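Local coordinates for protein family 88 glycosyl hydrolase (Bacteroides thetaiotaomicron, PDB 5NOA) that probably acts as a polysaccharide lyase that removes rhamnose caps from complex arabinogalactan proteins, at residues 225-230 / 286-291; 221-226 / 275-280. All coordinates share one frame; numbering follows the deposited sequence. Where two conformers were deposited one is given.

Contact 1: 225-230 / 286-291; sequences WARGDG and GPETSG
Arg-227 meets Ser-290 and Gly-291 where helices 226-242 and 289-304 begin side by side, in the six-hairpin helical fold of the family 88 hydrolases. Because Gly-291 carries no side chain, the backbones come close, Arg-227 CA lying 3.9 Å from Gly-291 CA. In one of its two deposited conformers, Arg-227 extends from the backbone with CG anti to N and bends at chi3 (66°), which brings CD and NH1 around the Ser-290 hydroxyl. Arg-227 NH1 donates to Ser-290 OG over 3.1 Å, almost straight at 172° and in the guanidinium plane. Trp-225 CZ2 lies over one face of that guanidinium, off-centre. Ser-290 OG donates onward to Glu-288 OE2 at 2.7 Å, making a relay from arginine to carboxylate; Arg-227 NH1 itself stays 4.2 Å from OE2, beyond a salt bridge. Glu-288 is the N-cap of helix 289-304. Its OE1 accepts from Gly-291 N at 3.0 Å on the syn lone pair, while Ser-290 N reaches OE2 at 2.9 Å from above the carboxylate plane. A water accepts from the backbone N of Arg-227 and gives a weak bond to Glu-288 OE1. Gln-339, in a loop, accepts from Arg-227 NH1 through its backbone O and donates to Glu-288 OE2 through its N. Phe-359 of helix 358-377 packs on both Arg-227 and Ser-290, and helix 310-328 borders Pro-287 and Thr-289.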
ATOM      1  N   TRP A 225      -5.582 -12.876   3.663  1.00  7.52           N
ATOM      2  CA  TRP A 225      -4.535 -12.252   4.470  1.00  7.27           C
ATOM      3  C   TRP A 225      -4.824 -10.764   4.543  1.00  7.12           C
ATOM      4  O   TRP A 225      -4.927 -10.068   3.523  1.00  7.71           O
ATOM      5  CB  TRP A 225      -3.218 -12.468   3.784  1.00  8.18           C
ATOM      6  CG  TRP A 225      -2.015 -11.998   4.500  1.00  9.10           C
ATOM      7  CD1 TRP A 225      -1.821 -11.896   5.838  1.00 10.33           C
ATOM      8  CD2 TRP A 225      -0.785 -11.623   3.902  1.00 11.75           C
ATOM      9  NE1 TRP A 225      -0.560 -11.450   6.113  1.00 10.40           N
ATOM     10  CE2 TRP A 225       0.120 -11.336   4.948  1.00 13.50           C
ATOM     11  CE3 TRP A 225      -0.353 -11.523   2.603  1.00 19.45           C
ATOM     12  CZ2 TRP A 225       1.414 -10.881   4.736  1.00 19.47           C
ATOM     13  CZ3 TRP A 225       0.960 -11.085   2.377  1.00 27.81           C
ATOM     14  CH2 TRP A 225       1.813 -10.803   3.446  1.00 24.95           C
ATOM     15  N   ALA A 226      -4.873 -10.240   5.765  1.00  7.06           N
ATOM     16  CA  ALA A 226      -5.207  -8.842   5.976  1.00  7.29           C
ATOM     17  C   ALA A 226      -4.226  -7.918   5.291  1.00  7.51           C
ATOM     18  O   ALA A 226      -4.651  -6.988   4.606  1.00  8.06           O
ATOM     19  CB  ALA A 226      -5.251  -8.528   7.466  1.00  8.71           C
ATOM     20  N   ARG A 227      -2.919  -8.099   5.465  1.00  8.22           N
ATOM     21  CA  ARG A 227      -2.012  -7.174   4.797  0.50  8.67           C
ATOM     22  C   ARG A 227      -2.203  -7.238   3.287  1.00  8.17           C
ATOM     23  O   ARG A 227      -2.167  -6.206   2.640  1.00  8.02           O
ATOM     24  CB  ARG A 227      -0.548  -7.366   5.187  0.50  9.37           C
ATOM     25  CG  ARG A 227       0.315  -6.337   4.464  0.50 10.21           C
ATOM     26  CD  ARG A 227       1.706  -6.091   5.047  0.50  9.69           C
ATOM     27  NE  ARG A 227       2.623  -7.225   4.963  0.50 11.51           N
ATOM     28  CZ  ARG A 227       3.174  -7.862   6.002  0.50 13.27           C
ATOM     29  NH1 ARG A 227       2.828  -7.574   7.249  0.50 13.30           N
ATOM     30  NH2 ARG A 227       4.050  -8.841   5.775  0.50 17.08           N
ATOM     31  N   GLY A 228      -2.440  -8.426   2.745  1.00  7.63           N
ATOM     32  CA  GLY A 228      -2.686  -8.592   1.297  1.00  7.40           C
ATOM     33  C   GLY A 228      -3.824  -7.692   0.793  1.00  7.34           C
ATOM     34  O   GLY A 228      -3.700  -6.952  -0.182  1.00  8.41           O
ATOM     35  N   ASP A 229      -4.968  -7.809   1.474  1.00  7.12           N
ATOM     36  CA  ASP A 229      -6.089  -6.982   1.103  1.00  6.97           C
ATOM     37  C   ASP A 229      -5.862  -5.503   1.396  1.00  6.47           C
ATOM     38  O   ASP A 229      -6.413  -4.652   0.676  1.00  7.12           O
ATOM     39  CB  ASP A 229      -7.379  -7.496   1.702  1.00  7.90           C
ATOM     40  CG  ASP A 229      -7.889  -8.655   0.933  1.00  8.79           C
ATOM     41  OD1 ASP A 229      -7.302  -9.780   1.093  1.00  9.93           O
ATOM     42  OD2 ASP A 229      -8.809  -8.471   0.109  1.00 10.95           O
ATOM     43  N   GLY A 230      -5.089  -5.213   2.422  1.00  6.17           N
ATOM     44  CA  GLY A 230      -4.711  -3.840   2.693  1.00  6.11           C
ATOM     45  C   GLY A 230      -3.956  -3.219   1.543  1.00  6.04           C
ATOM     46  O   GLY A 230      -4.269  -2.111   1.118  1.00  6.30           O
ATOM     47  N   GLY A 286      -5.411 -11.939  17.586  1.00  9.28           N
ATOM     48  CA  GLY A 286      -4.983 -10.703  18.158  1.00  8.98           C
ATOM     49  C   GLY A 286      -4.680  -9.621  17.145  1.00  8.76           C
ATOM     50  O   GLY A 286      -4.848  -9.779  15.906  1.00  8.69           O
ATOM     51  N   PRO A 287      -4.250  -8.451  17.648  1.00  9.73           N
ATOM     52  CA  PRO A 287      -4.037  -7.307  16.801  1.00 10.75           C
ATOM     53  C   PRO A 287      -2.979  -7.500  15.702  1.00  9.47           C
ATOM     54  O   PRO A 287      -1.988  -8.189  15.859  1.00  9.32           O
ATOM     55  CB  PRO A 287      -3.495  -6.256  17.760  1.00 13.42           C
ATOM     56  CG  PRO A 287      -3.488  -6.795  19.073  1.00 14.33           C
ATOM     57  CD  PRO A 287      -3.965  -8.173  19.066  1.00 11.53           C
ATOM     58  N   GLU A 288      -3.182  -6.801  14.596  1.00  9.55           N
ATOM     59  CA  GLU A 288      -2.125  -6.641  13.604  1.00  8.86           C
ATOM     60  C   GLU A 288      -2.288  -5.258  13.007  1.00  8.14           C
ATOM     61  O   GLU A 288      -3.418  -4.823  12.763  1.00  9.81           O
ATOM     62  CB  GLU A 288      -2.150  -7.746  12.565  1.00  8.84           C
ATOM     63  CG  GLU A 288      -0.848  -7.860  11.754  1.00  9.62           C
ATOM     64  CD  GLU A 288      -0.650  -6.835  10.658  1.00  9.78           C
ATOM     65  OE1 GLU A 288      -1.615  -6.602   9.906  1.00 10.09           O
ATOM     66  OE2 GLU A 288       0.518  -6.325  10.502  1.00  9.11           O
ATOM     67  N   THR A 289      -1.170  -4.582  12.752  1.00  6.90           N
ATOM     68  CA  THR A 289      -1.203  -3.173  12.387  1.00  7.06           C
ATOM     69  C   THR A 289      -1.177  -2.875  10.916  1.00  7.55           C
ATOM     70  O   THR A 289      -1.808  -1.910  10.480  1.00  8.22           O
ATOM     71  CB  THR A 289      -0.084  -2.457  13.111  1.00  7.07           C
ATOM     72  OG1 THR A 289      -0.327  -2.541  14.510  1.00  8.49           O
ATOM     73  CG2 THR A 289       0.100  -0.998  12.711  1.00  7.88           C
ATOM     74  N   SER A 290      -0.361  -3.583  10.144  1.00  7.67           N
ATOM     75  CA  SER A 290      -0.165  -3.171   8.759  1.00  8.32           C
ATOM     76  C   SER A 290      -1.430  -3.261   7.920  1.00  7.95           C
ATOM     77  O   SER A 290      -1.769  -2.295   7.208  1.00  8.55           O
ATOM     78  CB  SER A 290       1.010  -3.906   8.107  1.00  9.68           C
ATOM     79  OG  SER A 290       0.816  -5.307   8.056  1.00 11.31           O
ATOM     80  N   GLY A 291      -2.131  -4.385   7.988  1.00  7.65           N
ATOM     81  CA  GLY A 291      -3.439  -4.474   7.279  1.00  7.68           C
ATOM     82  C   GLY A 291      -4.391  -3.409   7.744  1.00  7.37           C
ATOM     83  O   GLY A 291      -4.908  -2.634   6.957  1.00  7.53           O
TER
HETATM   84  O   HOH W   1      -1.810  -9.025   8.174  1.00 11.04           O

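Contact 2: 221-226 / 275-280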
ATOM      1  N   LYS A 221     -12.577 -21.562   7.477  1.00 14.21           N
ATOM      2  CA  LYS A 221     -13.032 -20.352   6.819  1.00 12.32           C
ATOM      3  C   LYS A 221     -12.208 -20.131   5.563  1.00 10.39           C
ATOM      4  O   LYS A 221     -11.122 -20.676   5.389  1.00 10.83           O
ATOM      5  CB  LYS A 221     -12.926 -19.112   7.731  1.00 14.11           C
ATOM      6  CG  LYS A 221     -13.684 -19.133   9.054  1.00 18.17           C
ATOM      7  CD  LYS A 221     -15.203 -19.118   8.946  1.00 19.90           C
ATOM      8  CE  LYS A 221     -15.862 -18.802  10.293  1.00 23.98           C
ATOM      9  NZ  LYS A 221     -17.301 -19.166  10.321  1.00 29.65           N
ATOM     10  N   LYS A 222     -12.709 -19.264   4.686  1.00  8.35           N
ATOM     11  CA  LYS A 222     -11.850 -18.740   3.627  1.00  7.68           C
ATOM     12  C   LYS A 222     -10.707 -17.959   4.261  1.00  7.86           C
ATOM     13  O   LYS A 222     -10.963 -17.189   5.197  1.00  9.32           O
ATOM     14  CB  LYS A 222     -12.638 -17.889   2.652  1.00  8.25           C
ATOM     15  CG  LYS A 222     -13.706 -18.649   1.896  1.00  8.68           C
ATOM     16  CD  LYS A 222     -14.438 -17.787   0.900  1.00 10.01           C
ATOM     17  CE  LYS A 222     -15.330 -18.612  -0.010  1.00 11.78           C
ATOM     18  NZ  LYS A 222     -16.128 -17.841  -0.976  1.00 13.31           N
ATOM     19  N   ASP A 223      -9.482 -18.115   3.744  1.00  7.84           N
ATOM     20  CA  ASP A 223      -8.318 -17.501   4.343  1.00  8.19           C
ATOM     21  C   ASP A 223      -7.848 -16.330   3.489  1.00  8.23           C
ATOM     22  O   ASP A 223      -7.210 -16.526   2.448  1.00  9.17           O
ATOM     23  CB  ASP A 223      -7.215 -18.532   4.474  1.00  9.25           C
ATOM     24  CG  ASP A 223      -5.975 -17.983   5.167  1.00 12.16           C
ATOM     25  OD1 ASP A 223      -6.060 -16.999   5.946  1.00 12.53           O
ATOM     26  OD2 ASP A 223      -4.874 -18.565   4.938  1.00 17.68           O
ATOM     27  N   PHE A 224      -8.157 -15.120   3.939  1.00  7.14           N
ATOM     28  CA  PHE A 224      -7.760 -13.875   3.269  1.00  7.49           C
ATOM     29  C   PHE A 224      -6.769 -13.164   4.176  1.00  7.73           C
ATOM     30  O   PHE A 224      -7.079 -12.839   5.310  1.00  8.72           O
ATOM     31  CB  PHE A 224      -8.973 -12.991   3.011  1.00  7.93           C
ATOM     32  CG  PHE A 224      -9.951 -13.602   2.065  1.00  7.61           C
ATOM     33  CD1 PHE A 224      -9.660 -13.686   0.717  1.00  8.08           C
ATOM     34  CD2 PHE A 224     -11.197 -14.081   2.496  1.00  7.83           C
ATOM     35  CE1 PHE A 224     -10.555 -14.221  -0.196  1.00  8.25           C
ATOM     36  CE2 PHE A 224     -12.093 -14.619   1.571  1.00  8.00           C
ATOM     37  CZ  PHE A 224     -11.777 -14.691   0.252  1.00  8.11           C
ATOM     38  N   TRP A 225      -5.582 -12.876   3.663  1.00  7.52           N
ATOM     39  CA  TRP A 225      -4.535 -12.252   4.470  1.00  7.27           C
ATOM     40  C   TRP A 225      -4.824 -10.764   4.543  1.00  7.12           C
ATOM     41  O   TRP A 225      -4.927 -10.068   3.523  1.00  7.71           O
ATOM     42  CB  TRP A 225      -3.218 -12.468   3.784  1.00  8.18           C
ATOM     43  CG  TRP A 225      -2.015 -11.998   4.500  1.00  9.10           C
ATOM     44  CD1 TRP A 225      -1.821 -11.896   5.838  1.00 10.33           C
ATOM     45  CD2 TRP A 225      -0.785 -11.623   3.902  1.00 11.75           C
ATOM     46  NE1 TRP A 225      -0.560 -11.450   6.113  1.00 10.40           N
ATOM     47  CE2 TRP A 225       0.120 -11.336   4.948  1.00 13.50           C
ATOM     48  CE3 TRP A 225      -0.353 -11.523   2.603  1.00 19.45           C
ATOM     49  CZ2 TRP A 225       1.414 -10.881   4.736  1.00 19.47           C
ATOM     50  CZ3 TRP A 225       0.960 -11.085   2.377  1.00 27.81           C
ATOM     51  CH2 TRP A 225       1.813 -10.803   3.446  1.00 24.95           C
ATOM     52  N   ALA A 226      -4.873 -10.240   5.765  1.00  7.06           N
ATOM     53  CA  ALA A 226      -5.207  -8.842   5.976  1.00  7.29           C
ATOM     54  C   ALA A 226      -4.226  -7.918   5.291  1.00  7.51           C
ATOM     55  O   ALA A 226      -4.651  -6.988   4.606  1.00  8.06           O
ATOM     56  CB  ALA A 226      -5.251  -8.528   7.466  1.00  8.71           C
ATOM     57  N   THR A 275      -7.635  -9.093  11.882  1.00  7.66           N
ATOM     58  CA  THR A 275      -6.720 -10.182  12.177  1.00  7.56           C
ATOM     59  C   THR A 275      -6.023 -10.648  10.913  1.00  7.31           C
ATOM     60  O   THR A 275      -6.529 -10.464   9.784  1.00  8.04           O
ATOM     61  CB  THR A 275      -7.452 -11.342  12.880  1.00  8.84           C
ATOM     62  OG1 THR A 275      -8.634 -11.679  12.158  1.00  9.05           O
ATOM     63  CG2 THR A 275      -7.848 -10.972  14.278  1.00  8.32           C
ATOM     64  N   ARG A 276      -4.868 -11.264  11.117  1.00  7.59           N
ATOM     65  CA  ARG A 276      -4.047 -11.730  10.019  1.00  7.48           C
ATOM     66  C   ARG A 276      -4.809 -12.575   9.005  1.00  8.47           C
ATOM     67  O   ARG A 276      -4.598 -12.404   7.793  1.00  9.03           O
ATOM     68  CB  ARG A 276      -2.809 -12.462  10.576  1.00  7.43           C
ATOM     69  CG  ARG A 276      -1.775 -11.527  11.177  1.00  8.04           C
ATOM     70  CD  ARG A 276      -0.740 -12.243  11.995  1.00  8.12           C
ATOM     71  NE  ARG A 276      -1.306 -12.611  13.284  1.00  8.05           N
ATOM     72  CZ  ARG A 276      -0.708 -13.415  14.159  1.00  8.78           C
ATOM     73  NH1 ARG A 276       0.481 -13.958  13.881  1.00 10.85           N
ATOM     74  NH2 ARG A 276      -1.270 -13.670  15.307  1.00  9.35           N
ATOM     75  N   SER A 277      -5.684 -13.491   9.451  1.00  8.21           N
ATOM     76  CA  SER A 277      -6.693 -14.150   8.589  1.00  8.94           C
ATOM     77  C   SER A 277      -7.993 -13.387   8.838  1.00  8.65           C
ATOM     78  O   SER A 277      -8.570 -13.448   9.932  1.00  9.27           O
ATOM     79  CB  SER A 277      -6.843 -15.628   8.926  1.00  9.52           C
ATOM     80  OG  SER A 277      -7.651 -16.301   7.987  1.00 10.91           O
ATOM     81  N   MET A 278      -8.419 -12.612   7.861  1.00  7.82           N
ATOM     82  CA  MET A 278      -9.461 -11.591   8.105  1.00  8.70           C
ATOM     83  C   MET A 278     -10.764 -12.172   8.606  1.00  8.84           C
ATOM     84  O   MET A 278     -11.444 -11.522   9.393  1.00  9.91           O
ATOM     85  CB  MET A 278      -9.736 -10.838   6.805  1.00 10.20           C
ATOM     86  CG  MET A 278      -8.572  -9.996   6.344  1.00 11.44           C
ATOM     87  SD  MET A 278      -8.770  -9.310   4.660  1.00 10.80           S
ATOM     88  CE  MET A 278     -10.114  -8.136   4.924  1.00 12.36           C
ATOM     89  N   LEU A 279     -11.115 -13.376   8.121  1.00  8.43           N
ATOM     90  CA  LEU A 279     -12.392 -14.009   8.441  1.00  9.79           C
ATOM     91  C   LEU A 279     -12.275 -15.063   9.536  1.00 11.08           C
ATOM     92  O   LEU A 279     -13.249 -15.728   9.822  1.00 14.25           O
ATOM     93  CB  LEU A 279     -13.016 -14.624   7.193  1.00  9.67           C
ATOM     94  CG  LEU A 279     -13.194 -13.707   6.000  1.00 10.27           C
ATOM     95  CD1 LEU A 279     -13.899 -14.438   4.871  1.00 10.25           C
ATOM     96  CD2 LEU A 279     -13.936 -12.444   6.315  1.00 12.89           C
ATOM     97  N   ASP A 280     -11.115 -15.216  10.160  1.00 11.14           N
ATOM     98  CA  ASP A 280     -10.945 -16.243  11.189  1.00 11.80           C
ATOM     99  C   ASP A 280      -9.990 -15.744  12.242  1.00 11.40           C
ATOM    100  O   ASP A 280      -8.778 -15.964  12.144  1.00 10.73           O
ATOM    101  CB  ASP A 280     -10.437 -17.547  10.578  1.00 12.75           C
ATOM    102  CG  ASP A 280     -10.381 -18.711  11.598  1.00 14.42           C
ATOM    103  OD1 ASP A 280     -10.563 -18.466  12.802  1.00 16.40           O
ATOM    104  OD2 ASP A 280     -10.106 -19.869  11.193  1.00 16.32           O
TER
HETATM  105  O   HOH W   2      -9.687 -15.162   6.427  1.00  8.87           O
HETATM  106  O   HOH W   3      -4.004 -15.084   6.497  1.00 21.15           O
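The Phe-224 ring turns its edge to Leu-279 CD1, which lies in the ring plane 3.6 Å from Phe-224 CD2; the same ring stacks with Tyr-205. Trp-225 also offers an edge, CD1 standing 3.4 Å from Arg-276 O in the indole plane, while Arg-206 makes a cation-pi contact with the indole and Trp-225 NE1 is hydrogen-bonded to Gln-339 OE1. Between these rings the two loops run antiparallel and join in a single beta bridge, with Trp-225 and Ser-277 as the non-hydrogen-bonded pair. Met-278 N donates to Phe-224 O (2.9 Å) and Ala-226 N to Arg-276 O (3.0 Å). Starting at the bridge residue, Ser-277 to Asp-280 form a type I turn, and Ser-277 O accepts from Thr-275 OG1 and Asp-280 N on opposite faces of its plane. Ser-277 OG, anti to its backbone N (chi1 -171°), donates to Asp-223 OD1 at 2.7 Å on the anti side, tilted 31° out of the carboxylate plane; Asp-223 OD2 is hydrogen-bonded to His-215 NE2. One water is gripped four ways, by Lys-222 O, Phe-224 N, Ser-277 OG and Leu-279 N. Met-278 packs with CG 3.8 Å from Ala-226 CB and SD 4.0 Å from Phe-224 CB.

How the contacts relate
From the N terminus, the chain passes strand 203-204 and reaches 221-226, which opens contact 2 and runs directly into 225-230, the start of contact 1; Trp-225 and Ala-226 serve both. Helices 226-242 and 250-266 follow before 275-280 closes contact 2, and 286-291 then closes contact 1. The two closed spans of chain (221-280 and 225-291) therefore cross instead of nesting, one beginning and ending slightly earlier than the other. Contact 2 joins the loop segments ahead of helices 226-242 and 289-304, and contact 1 ties the first turns of those helices. Their centres lie about 9 Å apart, and they touch through Asp-229 on Met-278 and Glu-288 on Arg-276.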